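Local coordinates for tailspike protein (Siphovirus 9NA, PDB 3RIQ), which serves as the receptor-binding tailspike that recognises Salmonella lipopolysaccharide and, as an endorhamnosidase, probably cleaves its carbohydrate chains, at residues Gly77-Ser82 against Asn155-His160; His175-Ser180 against Lys206-Glu211; Thr360-Asn365 against His388-Gln393; Ala342-Met347 against Thr369-Ile374. All blocks are in the same frame, centred on the assembly; numbering follows the deposited sequence. Where two conformers were deposited one is given.

Contact 1 of 4, residues Gly77-Ser82 against Asn155-His160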
loop_
_atom_site.group_PDB
_atom_site.type_symbol
_atom_site.label_atom_id
_atom_site.label_comp_id
_atom_site.label_asym_id
_atom_site.label_seq_id
_atom_site.Cartn_x
_atom_site.Cartn_y
_atom_site.Cartn_z
ATOM N N GLY A 77 7.174 -22.109 -25.536
ATOM C CA GLY A 77 5.771 -21.802 -25.775
ATOM C C GLY A 77 4.805 -22.871 -25.266
ATOM O O GLY A 77 3.583 -22.688 -25.370
ATOM N N SER A 78 5.324 -23.995 -24.750
ATOM C CA SER A 78 4.470 -25.031 -24.128
ATOM C C SER A 78 3.768 -24.496 -22.872
ATOM O O SER A 78 4.200 -23.494 -22.250
ATOM C CB SER A 78 5.291 -26.270 -23.720
ATOM O OG SER A 78 5.818 -26.889 -24.896
ATOM N N LYS A 79 2.658 -25.144 -22.536
ATOM C CA LYS A 79 1.927 -24.841 -21.316
ATOM C C LYS A 79 1.617 -26.126 -20.572
ATOM O O LYS A 79 1.261 -27.127 -21.217
ATOM C CB LYS A 79 0.623 -24.084 -21.624
ATOM C CG LYS A 79 -0.121 -23.567 -20.388
ATOM C CD LYS A 79 -1.387 -22.805 -20.799
ATOM C CE LYS A 79 -1.047 -21.412 -21.371
ATOM N NZ LYS A 79 -2.256 -20.705 -21.979
ATOM N N VAL A 80 1.748 -26.103 -19.245
ATOM C CA VAL A 80 1.489 -27.270 -18.408
ATOM C C VAL A 80 0.371 -26.893 -17.440
ATOM O O VAL A 80 0.505 -25.949 -16.614
ATOM C CB VAL A 80 2.785 -27.719 -17.655
ATOM C CG1 VAL A 80 2.527 -29.009 -16.863
ATOM C CG2 VAL A 80 3.939 -27.938 -18.654
ATOM N N ILE A 81 -0.759 -27.586 -17.569
ATOM C CA ILE A 81 -2.011 -27.154 -16.931
ATOM C C ILE A 81 -2.358 -28.067 -15.758
ATOM O O ILE A 81 -2.586 -29.278 -15.923
ATOM C CB ILE A 81 -3.163 -27.176 -17.962
ATOM C CG1 ILE A 81 -2.771 -26.322 -19.185
ATOM C CG2 ILE A 81 -4.466 -26.692 -17.345
ATOM C CD1 ILE A 81 -3.797 -26.343 -20.296
ATOM N N SER A 82 -2.349 -27.473 -14.572
ATOM C CA SER A 82 -2.696 -28.143 -13.314
ATOM C C SER A 82 -1.966 -29.458 -13.032
ATOM O O SER A 82 -2.579 -30.409 -12.599
ATOM C CB SER A 82 -4.188 -28.398 -13.232
ATOM O OG SER A 82 -4.921 -27.187 -13.395
ATOM N N ASN A 155 10.496 -20.245 -21.837
ATOM C CA ASN A 155 9.150 -19.730 -22.174
ATOM C C ASN A 155 8.057 -20.788 -22.008
ATOM O O ASN A 155 7.346 -21.135 -22.971
ATOM C CB ASN A 155 9.076 -19.124 -23.584
ATOM C CG ASN A 155 7.864 -18.269 -23.742
ATOM O OD1 ASN A 155 7.319 -17.771 -22.742
ATOM N ND2 ASN A 155 7.391 -18.112 -24.980
ATOM N N ILE A 156 7.918 -21.280 -20.792
ATOM C CA ILE A 156 6.893 -22.298 -20.436
ATOM C C ILE A 156 6.000 -21.708 -19.396
ATOM O O ILE A 156 6.481 -21.070 -18.433
ATOM C CB ILE A 156 7.533 -23.608 -19.865
ATOM C CG1 ILE A 156 8.758 -24.034 -20.702
ATOM C CG2 ILE A 156 6.444 -24.687 -19.740
ATOM C CD1 ILE A 156 8.457 -24.504 -22.135
ATOM N N ILE A 157 4.693 -21.907 -19.558
ATOM C CA ILE A 157 3.762 -21.441 -18.525
ATOM C C ILE A 157 3.185 -22.638 -17.788
ATOM O O ILE A 157 2.698 -23.566 -18.431
ATOM C CB ILE A 157 2.602 -20.557 -19.159
ATOM C CG1 ILE A 157 3.192 -19.358 -19.934
ATOM C CG2 ILE A 157 1.605 -20.107 -18.060
ATOM C CD1 ILE A 157 2.149 -18.534 -20.663
ATOM N N PHE A 158 3.245 -22.609 -16.456
ATOM C CA PHE A 158 2.557 -23.584 -15.610
ATOM C C PHE A 158 1.366 -22.879 -14.987
ATOM O O PHE A 158 1.550 -21.840 -14.350
ATOM C CB PHE A 158 3.495 -24.081 -14.476
ATOM C CG PHE A 158 4.396 -25.219 -14.872
ATOM C CD1 PHE A 158 5.328 -25.073 -15.904
ATOM C CD2 PHE A 158 4.353 -26.415 -14.162
ATOM C CE1 PHE A 158 6.167 -26.171 -16.294
ATOM C CE2 PHE A 158 5.190 -27.503 -14.523
ATOM C CZ PHE A 158 6.123 -27.361 -15.599
ATOM N N THR A 159 0.181 -23.448 -15.107
ATOM C CA THR A 159 -0.981 -22.888 -14.450
ATOM C C THR A 159 -1.526 -23.779 -13.348
ATOM O O THR A 159 -1.749 -24.951 -13.521
ATOM C CB THR A 159 -2.098 -22.500 -15.447
ATOM O OG1 THR A 159 -2.623 -23.649 -16.145
ATOM C CG2 THR A 159 -1.540 -21.520 -16.452
ATOM N N HIS A 160 -1.735 -23.163 -12.201
ATOM C CA HIS A 160 -2.323 -23.843 -11.046
ATOM C C HIS A 160 -1.659 -25.156 -10.660
ATOM O O HIS A 160 -2.326 -26.162 -10.417
ATOM C CB HIS A 160 -3.836 -24.042 -11.240
ATOM C CG HIS A 160 -4.561 -22.805 -11.687
ATOM N ND1 HIS A 160 -5.081 -22.649 -12.961
ATOM C CD2 HIS A 160 -4.871 -21.674 -11.012
ATOM C CE1 HIS A 160 -5.676 -21.468 -13.052
ATOM N NE2 HIS A 160 -5.554 -20.854 -11.882
HETATM O O HOH W 1 4.506 -20.557 -22.853
HETATM O O HOH W 2 -4.890 -24.659 -14.784
#
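K79-I81 and I157-T159 run parallel with their axes 4.7 Å apart and inclined by 10°, the standard pairing of neighbouring rungs in a right-handed β-helix. Amides alternate across the gap: I157 N gives to S78 O, V80 N to I157 O, T159 N to V80 O and S82 N to T159 O. At the corner G77 N adds a bond of 2.7 Å to N155 O, and a water links S78 O with N155 O.

The side chains of V80 and F158 leave the sheet on one face, side by side. V80 CB lies 3.8 Å from the centroid of the F158 ring, only 3° off its normal, a CH-pi contact. With V80 CG1 anti to the backbone N (chi1 -176°), CG1 comes to F158 CE2 and CG2 to CE1. F170 meets the F158 ring edge-to-face, within the coil interior.

From the other face K79, I81 and I157 pack on other subunits, K79 on I81 of the second; T159 touches E179 of its own chain. H160 NE2 bonds to E179 OE2 of the third subunit, while ND1 meets, in the ring plane, a water 2.7 Å from H160 ND1 that also binds S82 OG and T159 OG1.

Contact 2 of 4, residues His175-Ser180 against Lys206-Glu211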
loop_
_atom_site.group_PDB
_atom_site.type_symbol
_atom_site.label_atom_id
_atom_site.label_comp_id
_atom_site.label_asym_id
_atom_site.label_seq_id
_atom_site.Cartn_x
_atom_site.Cartn_y
_atom_site.Cartn_z
ATOM N N HIS A 175 12.318 -17.447 -18.614
ATOM C CA HIS A 175 10.937 -17.067 -18.919
ATOM C C HIS A 175 9.957 -18.169 -18.559
ATOM O O HIS A 175 8.995 -18.448 -19.311
ATOM C CB HIS A 175 10.811 -16.553 -20.354
ATOM C CG HIS A 175 11.596 -15.295 -20.581
ATOM N ND1 HIS A 175 11.161 -14.061 -20.142
ATOM C CD2 HIS A 175 12.827 -15.101 -21.104
ATOM C CE1 HIS A 175 12.075 -13.150 -20.428
ATOM N NE2 HIS A 175 13.101 -13.759 -21.005
ATOM N N ILE A 176 10.197 -18.799 -17.405
ATOM C CA ILE A 176 9.182 -19.689 -16.828
ATOM C C ILE A 176 8.200 -18.827 -16.029
ATOM O O ILE A 176 8.598 -18.068 -15.136
ATOM C CB ILE A 176 9.828 -20.742 -15.883
ATOM C CG1 ILE A 176 10.934 -21.534 -16.630
ATOM C CG2 ILE A 176 8.742 -21.629 -15.292
ATOM C CD1 ILE A 176 10.455 -22.323 -17.828
ATOM N N LEU A 177 6.910 -18.942 -16.347
ATOM C CA LEU A 177 5.870 -18.275 -15.538
ATOM C C LEU A 177 5.051 -19.321 -14.833
ATOM O O LEU A 177 4.468 -20.182 -15.502
ATOM C CB LEU A 177 4.950 -17.440 -16.461
ATOM C CG LEU A 177 3.688 -16.877 -15.790
ATOM C CD1 LEU A 177 4.037 -15.873 -14.630
ATOM C CD2 LEU A 177 2.846 -16.167 -16.863
ATOM N N VAL A 178 5.031 -19.281 -13.494
ATOM C CA VAL A 178 4.194 -20.179 -12.704
ATOM C C VAL A 178 3.054 -19.383 -12.093
ATOM O O VAL A 178 3.292 -18.504 -11.239
ATOM C CB VAL A 178 4.993 -20.888 -11.585
ATOM C CG1 VAL A 178 4.112 -21.931 -10.878
ATOM C CG2 VAL A 178 6.255 -21.507 -12.148
ATOM N N GLU A 179 1.834 -19.649 -12.547
ATOM C CA GLU A 179 0.666 -18.914 -12.054
ATOM C C GLU A 179 -0.076 -19.718 -11.002
ATOM O O GLU A 179 -0.413 -20.885 -11.221
ATOM C CB GLU A 179 -0.314 -18.607 -13.180
ATOM C CG GLU A 179 0.256 -17.538 -14.148
ATOM C CD GLU A 179 -0.696 -17.150 -15.283
ATOM O OE1 GLU A 179 -1.537 -17.990 -15.700
ATOM O OE2 GLU A 179 -0.550 -16.021 -15.803
ATOM N N SER A 180 -0.306 -19.079 -9.855
ATOM C CA SER A 180 -1.235 -19.590 -8.847
ATOM C C SER A 180 -1.008 -21.041 -8.383
ATOM O O SER A 180 -1.931 -21.869 -8.447
ATOM C CB SER A 180 -2.681 -19.401 -9.326
ATOM O OG SER A 180 -3.563 -19.854 -8.327
ATOM N N LYS A 206 9.384 -16.380 -12.913
ATOM C CA LYS A 206 8.493 -15.705 -11.953
ATOM C C LYS A 206 7.372 -16.606 -11.439
ATOM O O LYS A 206 6.914 -17.518 -12.168
ATOM C CB LYS A 206 7.933 -14.424 -12.566
ATOM C CG LYS A 206 6.948 -14.565 -13.637
ATOM C CD LYS A 206 6.613 -13.174 -14.199
ATOM C CE LYS A 206 7.888 -12.534 -14.770
ATOM N NZ LYS A 206 7.684 -11.224 -15.367
ATOM N N VAL A 207 6.937 -16.353 -10.213
ATOM C CA VAL A 207 5.726 -16.962 -9.665
ATOM C C VAL A 207 4.748 -15.819 -9.415
ATOM O O VAL A 207 5.125 -14.792 -8.806
ATOM C CB VAL A 207 6.053 -17.694 -8.343
ATOM C CG1 VAL A 207 4.783 -18.321 -7.677
ATOM C CG2 VAL A 207 7.145 -18.794 -8.605
ATOM N N VAL A 208 3.484 -15.995 -9.822
ATOM C CA VAL A 208 2.438 -14.967 -9.600
ATOM C C VAL A 208 1.180 -15.632 -9.082
ATOM O O VAL A 208 0.603 -16.463 -9.790
ATOM C CB VAL A 208 2.100 -14.233 -10.942
ATOM C CG1 VAL A 208 0.996 -13.178 -10.717
ATOM C CG2 VAL A 208 3.375 -13.620 -11.561
ATOM N N GLY A 209 0.735 -15.248 -7.872
ATOM C CA GLY A 209 -0.530 -15.793 -7.353
ATOM C C GLY A 209 -0.321 -16.981 -6.453
ATOM O O GLY A 209 0.772 -17.579 -6.452
ATOM N N GLY A 210 -1.385 -17.356 -5.717
ATOM C CA GLY A 210 -1.440 -18.651 -5.050
ATOM C C GLY A 210 -0.837 -18.734 -3.664
ATOM O O GLY A 210 -0.611 -17.719 -2.979
ATOM N N GLU A 211 -0.589 -19.964 -3.260
ATOM C CA GLU A 211 -0.158 -20.293 -1.906
ATOM C C GLU A 211 0.660 -21.569 -1.922
ATOM O O GLU A 211 0.278 -22.561 -2.597
ATOM C CB GLU A 211 -1.360 -20.451 -0.943
ATOM C CG GLU A 211 -0.918 -20.791 0.491
ATOM C CD GLU A 211 -1.952 -20.466 1.576
ATOM O OE1 GLU A 211 -3.062 -19.958 1.236
ATOM O OE2 GLU A 211 -1.641 -20.701 2.795
#
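K206 joins the parallel ladder through both of its backbone polar atoms: its N donates to I176 O, and K206 O accepts from V178 N at 2.9 Å. Its side chain crosses that of L177 obliquely, CG lying beside L177 CD1. K206 was deposited in two conformers, and the very short approach of these two carbons is therefore doubtful; the NZ end is held by a salt bridge to D232.

V207 follows on the other face, next to V178. The two valines meet lightly, V178 CB lying 4.2 Å from V207 CG2, and the backbone is closer, with V207 CA 3.3 Å from V178 O in a CA-H...O contact.

V208 returns to the face of L177, where V208 CG2 stands 3.9 Å from L177 CD1. L177 carries its CG anti to the backbone N (chi1 170°), and the turn at chi2 (63°) then brings CD1 to that methyl. V208 N donates to V178 O, and V208 O takes S180 N at 2.8 Å. The straight ladder ends here, as S180 adopts a left-handed backbone conformation. G209 and G210, both with positive phi and neither with a β-carbon, pass close to that bend: S180 CA is 3.7 Å from G209 C.

Within the β-helix, strand 176-179 lies between strands 156-159 and 206-208, and strand 234-236 continues the row beyond 206-208. V207 touches I191 and F193 of strand 184-194, whereas L177 packs on H160 of the second subunit.

Contact 3 of 4, residues Thr360-Asn365 against His388-Gln393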
loop_
_atom_site.group_PDB
_atom_site.type_symbol
_atom_site.label_atom_id
_atom_site.label_comp_id
_atom_site.label_asym_id
_atom_site.label_seq_id
_atom_site.Cartn_x
_atom_site.Cartn_y
_atom_site.Cartn_z
ATOM N N THR A 360 6.394 -0.904 8.960
ATOM C CA THR A 360 5.628 -1.013 10.206
ATOM C C THR A 360 6.077 -2.304 10.879
ATOM O O THR A 360 5.938 -3.377 10.289
ATOM C CB THR A 360 4.121 -1.053 9.908
ATOM O OG1 THR A 360 3.762 0.176 9.249
ATOM C CG2 THR A 360 3.312 -1.140 11.206
ATOM N N VAL A 361 6.655 -2.203 12.073
ATOM C CA VAL A 361 7.103 -3.376 12.818
ATOM C C VAL A 361 6.387 -3.399 14.149
ATOM O O VAL A 361 6.501 -2.437 14.920
ATOM C CB VAL A 361 8.649 -3.374 13.026
ATOM C CG1 VAL A 361 9.081 -4.440 14.070
ATOM C CG2 VAL A 361 9.386 -3.576 11.680
ATOM N N VAL A 362 5.701 -4.511 14.449
ATOM C CA VAL A 362 4.949 -4.676 15.689
ATOM C C VAL A 362 5.399 -5.947 16.357
ATOM O O VAL A 362 5.477 -7.028 15.728
ATOM C CB VAL A 362 3.433 -4.772 15.405
ATOM C CG1 VAL A 362 2.652 -5.066 16.701
ATOM C CG2 VAL A 362 2.885 -3.477 14.710
ATOM N N CYS A 363 5.736 -5.803 17.635
ATOM C CA CYS A 363 6.113 -6.952 18.469
ATOM C C CYS A 363 7.223 -7.836 17.878
ATOM O O CYS A 363 7.059 -9.076 17.848
ATOM C CB CYS A 363 4.879 -7.813 18.790
ATOM S SG CYS A 363 5.138 -9.047 20.124
ATOM N N ALA A 364 8.306 -7.231 17.379
ATOM C CA ALA A 364 9.481 -8.027 17.011
ATOM C C ALA A 364 10.272 -8.391 18.274
ATOM O O ALA A 364 9.878 -8.029 19.409
ATOM C CB ALA A 364 10.349 -7.291 15.986
ATOM N N ASN A 365 11.376 -9.122 18.110
ATOM C CA ASN A 365 12.118 -9.604 19.282
ATOM C C ASN A 365 11.156 -10.316 20.243
ATOM O O ASN A 365 11.241 -10.158 21.490
ATOM C CB ASN A 365 12.884 -8.431 19.961
ATOM C CG ASN A 365 13.707 -8.858 21.188
ATOM O OD1 ASN A 365 14.359 -9.923 21.218
ATOM N ND2 ASN A 365 13.693 -8.009 22.202
ATOM N N HIS A 388 6.068 -0.632 17.092
ATOM C CA HIS A 388 5.339 -0.834 18.344
ATOM C C HIS A 388 5.927 -2.033 19.036
ATOM O O HIS A 388 5.509 -3.150 18.791
ATOM C CB HIS A 388 3.835 -1.031 18.101
ATOM C CG HIS A 388 3.023 -0.995 19.354
ATOM N ND1 HIS A 388 1.658 -0.854 19.348
ATOM C CD2 HIS A 388 3.398 -1.016 20.658
ATOM C CE1 HIS A 388 1.213 -0.831 20.597
ATOM N NE2 HIS A 388 2.252 -0.916 21.411
ATOM N N ALA A 389 6.927 -1.790 19.873
ATOM C CA ALA A 389 7.599 -2.854 20.600
ATOM C C ALA A 389 6.743 -3.224 21.804
ATOM O O ALA A 389 6.167 -2.337 22.452
ATOM C CB ALA A 389 8.960 -2.362 21.054
ATOM N N TYR A 390 6.662 -4.509 22.122
ATOM C CA TYR A 390 5.926 -4.971 23.317
ATOM C C TYR A 390 6.910 -5.328 24.427
ATOM O O TYR A 390 6.562 -6.038 25.409
ATOM C CB TYR A 390 5.062 -6.193 22.949
ATOM C CG TYR A 390 3.849 -5.955 22.035
ATOM C CD1 TYR A 390 3.651 -4.741 21.357
ATOM C CD2 TYR A 390 2.939 -6.993 21.775
ATOM C CE1 TYR A 390 2.548 -4.542 20.528
ATOM C CE2 TYR A 390 1.843 -6.805 20.908
ATOM C CZ TYR A 390 1.663 -5.572 20.279
ATOM O OH TYR A 390 0.574 -5.372 19.407
ATOM N N THR A 391 8.137 -4.846 24.255
ATOM C CA THR A 391 9.201 -4.963 25.246
ATOM C C THR A 391 10.043 -3.683 25.256
ATOM O O THR A 391 10.114 -2.958 24.229
ATOM C CB THR A 391 10.130 -6.161 24.923
ATOM O OG1 THR A 391 11.181 -6.252 25.918
ATOM C CG2 THR A 391 10.763 -5.995 23.532
ATOM N N THR A 392 10.689 -3.433 26.403
ATOM C CA THR A 392 11.654 -2.329 26.558
ATOM C C THR A 392 13.078 -2.705 26.140
ATOM O O THR A 392 13.946 -1.828 26.123
ATOM C CB THR A 392 11.686 -1.747 28.016
ATOM O OG1 THR A 392 12.045 -2.786 28.927
ATOM C CG2 THR A 392 10.297 -1.206 28.385
ATOM N N GLN A 393 13.330 -3.973 25.815
ATOM C CA GLN A 393 14.664 -4.378 25.362
ATOM C C GLN A 393 15.094 -3.642 24.100
ATOM O O GLN A 393 14.289 -3.439 23.154
ATOM C CB GLN A 393 14.729 -5.871 25.050
ATOM C CG GLN A 393 14.625 -6.760 26.258
ATOM C CD GLN A 393 14.933 -8.229 25.947
ATOM O OE1 GLN A 393 14.861 -8.673 24.796
ATOM N NE2 GLN A 393 15.265 -8.992 26.990
HETATM O O HOH W 3 8.078 -6.665 21.098
HETATM O O HOH W 4 13.359 -5.040 21.120
#
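Y390 lies against V362 and C363, and its side chain can be followed outward. CB approaches C363 SG. CG, anti to the carbonyl carbon (chi1 -70°), puts the ring beside C363, with Y390 CG 3.9 Å from C363 CB. Over one ring face, nearer the rim than the middle, stands C363 CB, 3.8 Å from the Y390 centroid, a CH-pi contact. C363 SG makes an oblique sulfur-aromatic contact beside CD2, doubtful in detail because C363 has two conformers. The ring's edge is turned to H388, CE1 standing over the centre of the imidazole face. Y390 CZ is 3.7 Å from V362 CG1. OH touches the same methyl and makes a weak hydrogen bond to R383 of the third subunit.

A second link is polar. N365 ND2 donates to Q393 OE1 at 2.9 Å, in the carbonyl plane and on a lone pair, with the two amide planes 22° apart. Q393 OE1 also accepts from N370 N, and T391 OG1 takes Q393 N in an ST turn.

The backbone joins through H388 N to V361 O and C363 N to H388 O. In the β-helix, strand 355-362 lies between strands 333-340 and 381-388, and H388-Q393 leaves the latter as the loop leading to strand 397-399.

Contact 4 of 4, residues Ala342-Met347 against Thr369-Ile374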
loop_
_atom_site.group_PDB
_atom_site.type_symbol
_atom_site.label_atom_id
_atom_site.label_comp_id
_atom_site.label_asym_id
_atom_site.label_seq_id
_atom_site.Cartn_x
_atom_site.Cartn_y
_atom_site.Cartn_z
ATOM N N ALA A 342 7.673 -11.026 14.772
ATOM C CA ALA A 342 8.972 -11.644 14.406
ATOM C C ALA A 342 9.696 -12.068 15.687
ATOM O O ALA A 342 9.744 -11.289 16.660
ATOM C CB ALA A 342 9.828 -10.669 13.633
ATOM N N HIS A 343 10.257 -13.280 15.698
ATOM C CA HIS A 343 10.947 -13.741 16.904
ATOM C C HIS A 343 12.359 -13.137 17.046
ATOM O O HIS A 343 12.843 -12.938 18.177
ATOM C CB HIS A 343 10.949 -15.268 16.994
ATOM C CG HIS A 343 9.585 -15.842 17.229
ATOM N ND1 HIS A 343 9.308 -16.701 18.272
ATOM C CD2 HIS A 343 8.414 -15.643 16.583
ATOM C CE1 HIS A 343 8.024 -17.040 18.233
ATOM N NE2 HIS A 343 7.459 -16.401 17.220
ATOM N N LYS A 344 12.976 -12.799 15.921
ATOM C CA LYS A 344 14.241 -12.054 15.900
ATOM C C LYS A 344 13.927 -10.592 15.572
ATOM O O LYS A 344 12.839 -10.090 15.947
ATOM C CB LYS A 344 15.232 -12.673 14.887
ATOM C CG LYS A 344 15.381 -14.210 15.004
ATOM C CD LYS A 344 15.915 -14.667 16.340
ATOM C CE LYS A 344 16.202 -16.210 16.335
ATOM N NZ LYS A 344 14.963 -17.067 16.409
ATOM N N GLU A 345 14.830 -9.894 14.873
ATOM C CA GLU A 345 14.524 -8.518 14.485
ATOM C C GLU A 345 13.296 -8.433 13.561
ATOM O O GLU A 345 12.996 -9.381 12.832
ATOM C CB GLU A 345 15.695 -7.874 13.773
ATOM C CG GLU A 345 16.934 -7.665 14.654
ATOM C CD GLU A 345 17.891 -8.870 14.713
ATOM O OE1 GLU A 345 17.577 -9.960 14.184
ATOM O OE2 GLU A 345 18.983 -8.695 15.278
ATOM N N GLY A 346 12.594 -7.303 13.600
ATOM C CA GLY A 346 11.408 -7.127 12.769
ATOM C C GLY A 346 11.691 -6.803 11.306
ATOM O O GLY A 346 10.949 -7.206 10.410
ATOM N N MET A 347 12.779 -6.081 11.080
ATOM C CA MET A 347 13.216 -5.615 9.749
ATOM C C MET A 347 14.718 -5.417 9.872
ATOM O O MET A 347 15.192 -4.817 10.855
ATOM C CB MET A 347 12.525 -4.297 9.351
ATOM C CG MET A 347 12.790 -3.880 7.902
ATOM S SD MET A 347 13.435 -2.195 7.691
ATOM C CE MET A 347 15.212 -2.417 7.859
ATOM N N THR A 369 15.406 -11.812 23.380
ATOM C CA THR A 369 16.824 -12.119 23.360
ATOM C C THR A 369 17.651 -10.865 23.095
ATOM O O THR A 369 18.769 -10.923 22.554
ATOM C CB THR A 369 17.157 -13.255 22.370
ATOM O OG1 THR A 369 16.850 -12.842 21.033
ATOM C CG2 THR A 369 16.357 -14.537 22.714
ATOM N N ASN A 370 17.092 -9.716 23.477
ATOM C CA ASN A 370 17.822 -8.451 23.440
ATOM C C ASN A 370 18.151 -7.948 22.052
ATOM O O ASN A 370 19.142 -7.239 21.840
ATOM C CB ASN A 370 19.069 -8.492 24.332
ATOM C CG ASN A 370 18.859 -7.744 25.615
ATOM O OD1 ASN A 370 18.338 -6.615 25.607
ATOM N ND2 ASN A 370 19.254 -8.349 26.730
ATOM N N LEU A 371 17.278 -8.283 21.117
ATOM C CA LEU A 371 17.417 -7.853 19.740
ATOM C C LEU A 371 16.586 -6.584 19.495
ATOM O O LEU A 371 15.614 -6.339 20.165
ATOM C CB LEU A 371 16.964 -8.979 18.783
ATOM C CG LEU A 371 17.728 -10.290 18.947
ATOM C CD1 LEU A 371 17.147 -11.293 17.938
ATOM C CD2 LEU A 371 19.220 -10.085 18.732
ATOM N N ASN A 372 17.011 -5.795 18.524
ATOM C CA ASN A 372 16.333 -4.552 18.161
ATOM C C ASN A 372 15.136 -4.758 17.224
ATOM O O ASN A 372 15.029 -5.789 16.563
ATOM C CB ASN A 372 17.365 -3.599 17.561
ATOM C CG ASN A 372 18.520 -3.355 18.495
ATOM O OD1 ASN A 372 18.315 -3.049 19.665
ATOM N ND2 ASN A 372 19.708 -3.500 18.008
ATOM N N GLN A 373 14.205 -3.806 17.201
ATOM C CA GLN A 373 13.032 -3.938 16.330
ATOM C C GLN A 373 13.406 -3.762 14.872
ATOM O O GLN A 373 13.012 -4.562 14.058
ATOM C CB GLN A 373 11.912 -2.950 16.712
ATOM C CG GLN A 373 11.488 -3.094 18.182
ATOM C CD GLN A 373 10.636 -4.301 18.447
ATOM O OE1 GLN A 373 9.608 -4.496 17.809
ATOM N NE2 GLN A 373 11.040 -5.104 19.416
ATOM N N ILE A 374 14.159 -2.716 14.565
ATOM C CA ILE A 374 14.615 -2.405 13.211
ATOM C C ILE A 374 16.113 -2.157 13.304
ATOM O O ILE A 374 16.580 -1.422 14.192
ATOM C CB ILE A 374 13.887 -1.163 12.654
ATOM C CG1 ILE A 374 12.413 -1.483 12.410
ATOM C CG2 ILE A 374 14.519 -0.671 11.306
ATOM C CD1 ILE A 374 11.581 -0.311 11.863
HETATM O O HOH W 5 14.187 -12.456 20.446
HETATM O O HOH W 6 19.344 -6.589 16.980
#
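G346 and Q373 belong to the tight part of this contact: G346 N donates to Q373 O at 2.8 Å, and M347 N adds a weak bond to the same oxygen, which thus serves two successive amides. Next to it E345 CG presses to 3.3 Å from N372 O, a buried carbonyl oxygen with no hydrogen-bonding partner in the model. L371 is packed just as closely. Its side chain lies beside that of K344 and about at a right angle to that of E345, with L371 CD1 3.6 Å from K344 CA. The bend of E345 at chi2 (87°) turns its CD toward the leucine, and L371 CD2 lies 3.7 Å from E345 OE2.

M347 and I374 pair as a parallel β-bridge, the point where two neighbouring turns of the right-handed β-helix re-enter strands 347-349 and 374-376. M347 CE reaches I374 CG2 at 3.9 Å, and both side chains touch V361 of strand 355-362.

On the looser side water takes over from direct contact. One water joins E345 OE2 to N372 N; another, donating to H343 O, accepts from the hydroxyl of exposed T369.

In the fold
From the N terminus, contact 1 closes first, bringing strand 156-159 back beside strand 79-87 after an excursion of 72 residues that includes helices 107-112 and 137-140. Contact 2 follows in series, closing a shorter loop; its strand 176-179 pairs directly with 156-159, so the two contacts form a continuous row of parallel strands that also touches the second subunit. Farther along the β-helix, contact 4 opens first and closes over 21 residues, tying the loops that lead into strands 347-349 and 374-376. Contact 3 opens inside it and closes later, over 22, tying the end of strand 355-362 to the loop after 381-388. The two therefore cross, and N365 N probably bonds to K344 O between them.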